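Local coordinates for malonyl CoA-acyl carrier protein transacylase (Bartonella henselae, PDB 3QAT) that probably catalyses transfer of the malonyl group from coenzyme A to acyl carrier protein, an early step of fatty acid biosynthesis, at residues A[119-122]-A[123-127]; A[22-25]-A[26-29]. All coordinates share one frame; numbering follows the deposited sequence.

Contact 1. Residues A[119-122]-A[123-127]; sequences LLRI and RGNAM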
ATOM      1  N   LEU A 119      13.146  -0.116   6.483  1.00  6.96           N
ATOM      2  CA  LEU A 119      11.979   0.517   7.111  1.00  6.90           C
ATOM      3  C   LEU A 119      10.773  -0.408   7.023  1.00  6.44           C
ATOM      4  O   LEU A 119      10.022  -0.509   7.989  1.00  7.31           O
ATOM      5  CB  LEU A 119      11.631   1.872   6.459  1.00  7.46           C
ATOM      6  CG  LEU A 119      12.559   3.048   6.779  1.00  7.32           C
ATOM      7  CD1 LEU A 119      12.282   4.152   5.760  1.00  8.78           C
ATOM      8  CD2 LEU A 119      12.327   3.552   8.211  1.00  8.79           C
ATOM      9  N   LEU A 120      10.590  -1.074   5.871  1.00  6.97           N
ATOM     10  CA  LEU A 120       9.422  -1.954   5.692  1.00  7.07           C
ATOM     11  C   LEU A 120       9.515  -3.245   6.489  1.00  6.88           C
ATOM     12  O   LEU A 120       8.512  -3.748   6.981  1.00  7.47           O
ATOM     13  CB  LEU A 120       9.142  -2.227   4.205  1.00  6.87           C
ATOM     14  CG  LEU A 120       8.620  -0.971   3.495  1.00  6.71           C
ATOM     15  CD1 LEU A 120       8.568  -1.284   2.018  1.00  6.91           C
ATOM     16  CD2 LEU A 120       7.231  -0.580   4.034  1.00  7.85           C
ATOM     17  N   ARG A 121      10.735  -3.744   6.680  1.00  7.10           N
ATOM     18  CA  ARG A 121      10.937  -4.873   7.572  1.00  6.55           C
ATOM     19  C   ARG A 121      10.625  -4.485   9.042  1.00  7.22           C
ATOM     20  O   ARG A 121       9.942  -5.215   9.749  1.00  8.39           O
ATOM     21  CB  ARG A 121      12.354  -5.437   7.375  1.00  7.44           C
ATOM     22  CG  ARG A 121      12.815  -6.464   8.404  1.00  6.70           C
ATOM     23  CD  ARG A 121      11.887  -7.666   8.567  1.00  9.05           C
ATOM     24  NE  ARG A 121      11.590  -8.392   7.315  1.00  8.52           N
ATOM     25  CZ  ARG A 121      12.391  -9.302   6.754  1.00 10.06           C
ATOM     26  NH1 ARG A 121      13.618  -9.542   7.221  1.00 10.42           N
ATOM     27  NH2 ARG A 121      11.956  -9.957   5.677  1.00 10.72           N
ATOM     28  N   ILE A 122      11.082  -3.300   9.451  1.00  7.24           N
ATOM     29  CA  ILE A 122      10.764  -2.783  10.802  1.00  8.29           C
ATOM     30  C   ILE A 122       9.246  -2.629  10.932  1.00  8.06           C
ATOM     31  O   ILE A 122       8.652  -3.002  11.968  1.00  8.85           O
ATOM     32  CB  ILE A 122      11.506  -1.443  11.048  1.00  9.20           C
ATOM     33  CG1 ILE A 122      12.993  -1.741  11.275  1.00 10.32           C
ATOM     34  CG2 ILE A 122      10.891  -0.702  12.265  1.00  9.10           C
ATOM     35  CD1 ILE A 122      13.880  -0.474  11.126  1.00 11.51           C
ATOM     36  N   ARG A 123       8.612  -2.117   9.876  1.00  8.11           N
ATOM     37  CA  ARG A 123       7.180  -1.864   9.920  1.00  8.25           C
ATOM     38  C   ARG A 123       6.401  -3.184  10.054  1.00  8.49           C
ATOM     39  O   ARG A 123       5.517  -3.317  10.909  1.00  9.11           O
ATOM     40  CB  ARG A 123       6.770  -1.126   8.636  1.00  7.49           C
ATOM     41  CG  ARG A 123       5.378  -0.500   8.687  1.00  8.66           C
ATOM     42  CD  ARG A 123       5.199   0.429   7.477  1.00  7.20           C
ATOM     43  NE  ARG A 123       3.869   1.084   7.414  1.00  8.44           N
ATOM     44  CZ  ARG A 123       2.795   0.549   6.813  1.00  9.39           C
ATOM     45  NH1 ARG A 123       2.839  -0.687   6.271  1.00  8.17           N
ATOM     46  NH2 ARG A 123       1.644   1.227   6.772  1.00  9.23           N
ATOM     47  N   GLY A 124       6.763  -4.161   9.223  1.00  8.29           N
ATOM     48  CA  GLY A 124       6.093  -5.476   9.237  1.00  9.13           C
ATOM     49  C   GLY A 124       6.319  -6.186  10.566  1.00 10.29           C
ATOM     50  O   GLY A 124       5.385  -6.714  11.150  1.00 11.22           O
ATOM     51  N   ASN A 125       7.558  -6.176  11.052  1.00 10.32           N
ATOM     52  CA  ASN A 125       7.849  -6.800  12.348  1.00 11.39           C
ATOM     53  C   ASN A 125       7.014  -6.160  13.467  1.00 12.15           C
ATOM     54  O   ASN A 125       6.439  -6.881  14.331  1.00 13.69           O
ATOM     55  CB  ASN A 125       9.337  -6.695  12.696  1.00 11.17           C
ATOM     56  CG  ASN A 125      10.212  -7.738  11.995  1.00 11.96           C
ATOM     57  OD1 ASN A 125       9.729  -8.757  11.505  1.00 14.36           O
ATOM     58  ND2 ASN A 125      11.508  -7.480  11.968  1.00 13.29           N
ATOM     59  N   ALA A 126       6.952  -4.827  13.473  1.00 11.96           N
ATOM     60  CA  ALA A 126       6.284  -4.094  14.562  1.00 12.15           C
ATOM     61  C   ALA A 126       4.783  -4.301  14.501  1.00 13.26           C
ATOM     62  O   ALA A 126       4.125  -4.457  15.536  1.00 13.95           O
ATOM     63  CB  ALA A 126       6.622  -2.620  14.530  1.00 12.30           C
ATOM     64  N   MET A 127       4.249  -4.342  13.283  1.00 13.28           N
ATOM     65  CA  MET A 127       2.807  -4.621  13.102  1.00 14.58           C
ATOM     66  C   MET A 127       2.411  -6.045  13.519  1.00 15.47           C
ATOM     67  O   MET A 127       1.395  -6.217  14.211  1.00 17.70           O
ATOM     68  CB  MET A 127       2.415  -4.341  11.663  1.00 13.61           C
ATOM     69  CG  MET A 127       2.399  -2.858  11.395  1.00 13.68           C
ATOM     70  SD  MET A 127       1.992  -2.526   9.681  1.00 12.56           S
ATOM     71  CE  MET A 127       1.846  -0.816   9.782  1.00 13.60           C
TER
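Leu119, Leu120, Arg121 and Ile122 offer their carbonyls to the amides of Arg123, Gly124, Asn125 and Ala126 in turn, four regular i to i+4 hydrogen bonds of 2.9 Å from N to O within helix 113-129. The side chains separate round this turn. Arg121 and Asn125, one turn apart, meet on the face turned to helix 62-82: the amide nitrogen ND2 of Asn125 lies 3.4 Å from CD of Arg121, a contact with the aliphatic part of the arginine. Bends at chi2 and chi3, both 55°, carry the guanidinium of Arg121 off to a salt bridge with Glu45 and a hydrogen bond from NE to Ala63 O. The side chain of Arg123 departs from another face of the helix, with Leu120 alongside it and pointing the same way, CD2 of the leucine 4.1 Å from CD of the arginine. With CG anti to the backbone N (chi1 -166°) and the chain extended as far as NE, Arg123 reaches the GxSxG nucleophile elbow expected of this acyltransferase fold. There NH2 bonds Ser98 OG and Gln256 OE1 while NH1 bonds Gln66 OE1, three side-chain oxygens that fix the group's rotation, a placement consistent with the arginine that receives the malonyl carboxylate in relatives. Met127, one turn further on, sets its CE 3.4 Å above the plane of this guanidinium, over its centre.

Contact 2. Residues A[22-25]-A[26-29]; sequences GKVL and TEQF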
ATOM      1  N   GLY A  22       7.899 -10.722  -9.912  1.00  9.57           N
ATOM      2  CA  GLY A  22       9.199 -10.139 -10.204  1.00 10.76           C
ATOM      3  C   GLY A  22      10.234 -11.078 -10.827  1.00 12.04           C
ATOM      4  O   GLY A  22      11.231 -10.582 -11.319  1.00 12.63           O
ATOM      5  N   LYS A  23      10.003 -12.399 -10.835  1.00 11.67           N
ATOM      6  CA  LYS A  23      11.060 -13.348 -11.243  1.00 13.48           C
ATOM      7  C   LYS A  23      11.379 -13.175 -12.729  1.00 14.10           C
ATOM      8  O   LYS A  23      12.552 -13.040 -13.105  1.00 14.25           O
ATOM      9  CB  LYS A  23      10.675 -14.808 -10.938  1.00 13.21           C
ATOM     10  CG  LYS A  23      11.697 -15.867 -11.405  1.00 16.40           C
ATOM     11  CD  LYS A  23      13.000 -15.750 -10.629  1.00 19.73           C
ATOM     12  CE  LYS A  23      14.106 -16.601 -11.227  1.00 21.31           C
ATOM     13  NZ  LYS A  23      15.336 -16.496 -10.400  1.00 22.47           N
ATOM     14  N   VAL A  24      10.337 -13.153 -13.558  1.00 14.73           N
ATOM     15  CA  VAL A  24      10.544 -12.957 -15.007  1.00 14.78           C
ATOM     16  C   VAL A  24      11.259 -11.631 -15.319  1.00 15.27           C
ATOM     17  O   VAL A  24      12.182 -11.582 -16.156  1.00 15.16           O
ATOM     18  CB  VAL A  24       9.221 -13.087 -15.792  1.00 15.47           C
ATOM     19  CG1 VAL A  24       9.406 -12.666 -17.278  1.00 14.75           C
ATOM     20  CG2 VAL A  24       8.710 -14.527 -15.672  1.00 16.40           C
ATOM     21  N   LEU A  25      10.861 -10.568 -14.621  1.00 14.00           N
ATOM     22  CA  LEU A  25      11.480  -9.270 -14.823  1.00 14.71           C
ATOM     23  C   LEU A  25      12.979  -9.324 -14.480  1.00 14.45           C
ATOM     24  O   LEU A  25      13.785  -8.737 -15.202  1.00 14.92           O
ATOM     25  CB  LEU A  25      10.761  -8.180 -14.011  1.00 14.36           C
ATOM     26  CG  LEU A  25      10.898  -6.762 -14.572  1.00 18.96           C
ATOM     27  CD1 LEU A  25      10.109  -6.616 -15.900  1.00 18.21           C
ATOM     28  CD2 LEU A  25      10.431  -5.721 -13.543  1.00 20.01           C
ATOM     29  N   THR A  26      13.347 -10.037 -13.413  1.00 14.10           N
ATOM     30  CA  THR A  26      14.767 -10.191 -13.055  1.00 14.27           C
ATOM     31  C   THR A  26      15.574 -10.964 -14.095  1.00 14.70           C
ATOM     32  O   THR A  26      16.770 -10.721 -14.242  1.00 15.55           O
ATOM     33  CB  THR A  26      15.026 -10.826 -11.673  1.00 14.47           C
ATOM     34  OG1 THR A  26      14.625 -12.197 -11.670  1.00 16.64           O
ATOM     35  CG2 THR A  26      14.311 -10.082 -10.570  1.00 12.55           C
ATOM     36  N   GLU A  27      14.912 -11.887 -14.789  1.00 15.03           N
ATOM     37  CA  GLU A  27      15.563 -12.670 -15.856  1.00 16.64           C
ATOM     38  C   GLU A  27      15.811 -11.810 -17.092  1.00 17.00           C
ATOM     39  O   GLU A  27      16.798 -12.023 -17.811  1.00 18.15           O
ATOM     40  CB  GLU A  27      14.718 -13.905 -16.189  1.00 16.85           C
ATOM     41  CG  GLU A  27      14.755 -14.935 -15.073  1.00 19.70           C
ATOM     42  CD  GLU A  27      13.725 -16.042 -15.231  1.00 25.93           C
ATOM     43  OE1 GLU A  27      12.757 -15.872 -16.011  1.00 26.82           O
ATOM     44  OE2 GLU A  27      13.887 -17.082 -14.552  1.00 28.38           O
ATOM     45  N   GLN A  28      14.944 -10.818 -17.302  1.00 16.93           N
ATOM     46  CA  GLN A  28      14.919  -9.974 -18.505  1.00 17.29           C
ATOM     47  C   GLN A  28      15.774  -8.711 -18.388  1.00 17.06           C
ATOM     48  O   GLN A  28      16.296  -8.221 -19.391  1.00 18.86           O
ATOM     49  CB  GLN A  28      13.479  -9.546 -18.828  1.00 16.67           C
ATOM     50  CG  GLN A  28      12.553 -10.663 -19.293  1.00 18.74           C
ATOM     51  CD  GLN A  28      11.102 -10.203 -19.364  1.00 20.72           C
ATOM     52  OE1 GLN A  28      10.628  -9.431 -18.514  1.00 18.19           O
ATOM     53  NE2 GLN A  28      10.391 -10.668 -20.385  1.00 23.49           N
ATOM     54  N   PHE A  29      15.912  -8.191 -17.168  1.00 15.53           N
ATOM     55  CA  PHE A  29      16.583  -6.916 -16.951  1.00 14.88           C
ATOM     56  C   PHE A  29      17.496  -6.956 -15.744  1.00 14.35           C
ATOM     57  O   PHE A  29      17.061  -7.291 -14.613  1.00 14.09           O
ATOM     58  CB  PHE A  29      15.550  -5.787 -16.729  1.00 14.46           C
ATOM     59  CG  PHE A  29      14.586  -5.601 -17.859  1.00 15.89           C
ATOM     60  CD1 PHE A  29      14.945  -4.826 -18.960  1.00 16.22           C
ATOM     61  CD2 PHE A  29      13.314  -6.186 -17.818  1.00 16.00           C
ATOM     62  CE1 PHE A  29      14.046  -4.628 -20.027  1.00 18.57           C
ATOM     63  CE2 PHE A  29      12.404  -5.997 -18.890  1.00 17.74           C
ATOM     64  CZ  PHE A  29      12.778  -5.222 -19.983  1.00 18.80           C
TER
HETATM   65  O   HOH W   1      16.424 -13.995 -10.745  1.00 23.87           O
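The Phe29 ring takes Leu25 O at its edge, near the ring plane and 3.7 Å from CD2, while the methyl CD1 of Leu25 sits 3.8 Å from that same Phe29 CD2. Beside them, the Gln28 amide rests against Val24, its CD 3.6 Å from CG1 of the valine. These pairs, one turn apart, belong to the short helix 23-28, with Gly22 at its N-cap position; at its far end Phe29 leaves helical geometry and occupies the N-cap position of helix 30-43. The last turn is slack: both hydrogen bonds of Gln28 N, to Val24 O and Leu25 O, are weak, whereas Phe29 N still reaches Leu25 O at 2.9 Å. Leu25 and Phe29 also pack on helices 62-82 and 306-316. Near the start, Lys23 O is gripped twice, by Glu27 N and by the hydroxyl of Thr26, whose chi1 of 68° places OG1 between its own N and carbonyl carbon and turns it back along the helix. Lys23 and Glu27 approach through CE and OE2, 3.4 Å apart, but their charges form no salt bridge. Instead a water accepts a hydrogen bond from Lys23 NZ and donates one to Thr26 OG1, each 2.7 Å long.

Contacts 1 and 2 illustrate how one long helix can serve both the probable active site and a more peripheral region. Their centres are 26 Å apart and their nearest atoms about 15 Å, so neither touches the other, yet both pack on helix 62-82: contact 1 along its earlier part, through Asn64, Gln66 and Met70, and contact 2 along its later part, through Ala75, Val76 and Val79. Residues 119-127 lie about 13 Å, centre to centre, from the middle of the chain, and Arg123 is the residue that ties contact 1 to the probable active site. Residues 22-29 lie about 22 Å out, where a 1,2-ethanediol, probably from the crystallisation liquor, sits about 5 Å from the Thr26 side chain.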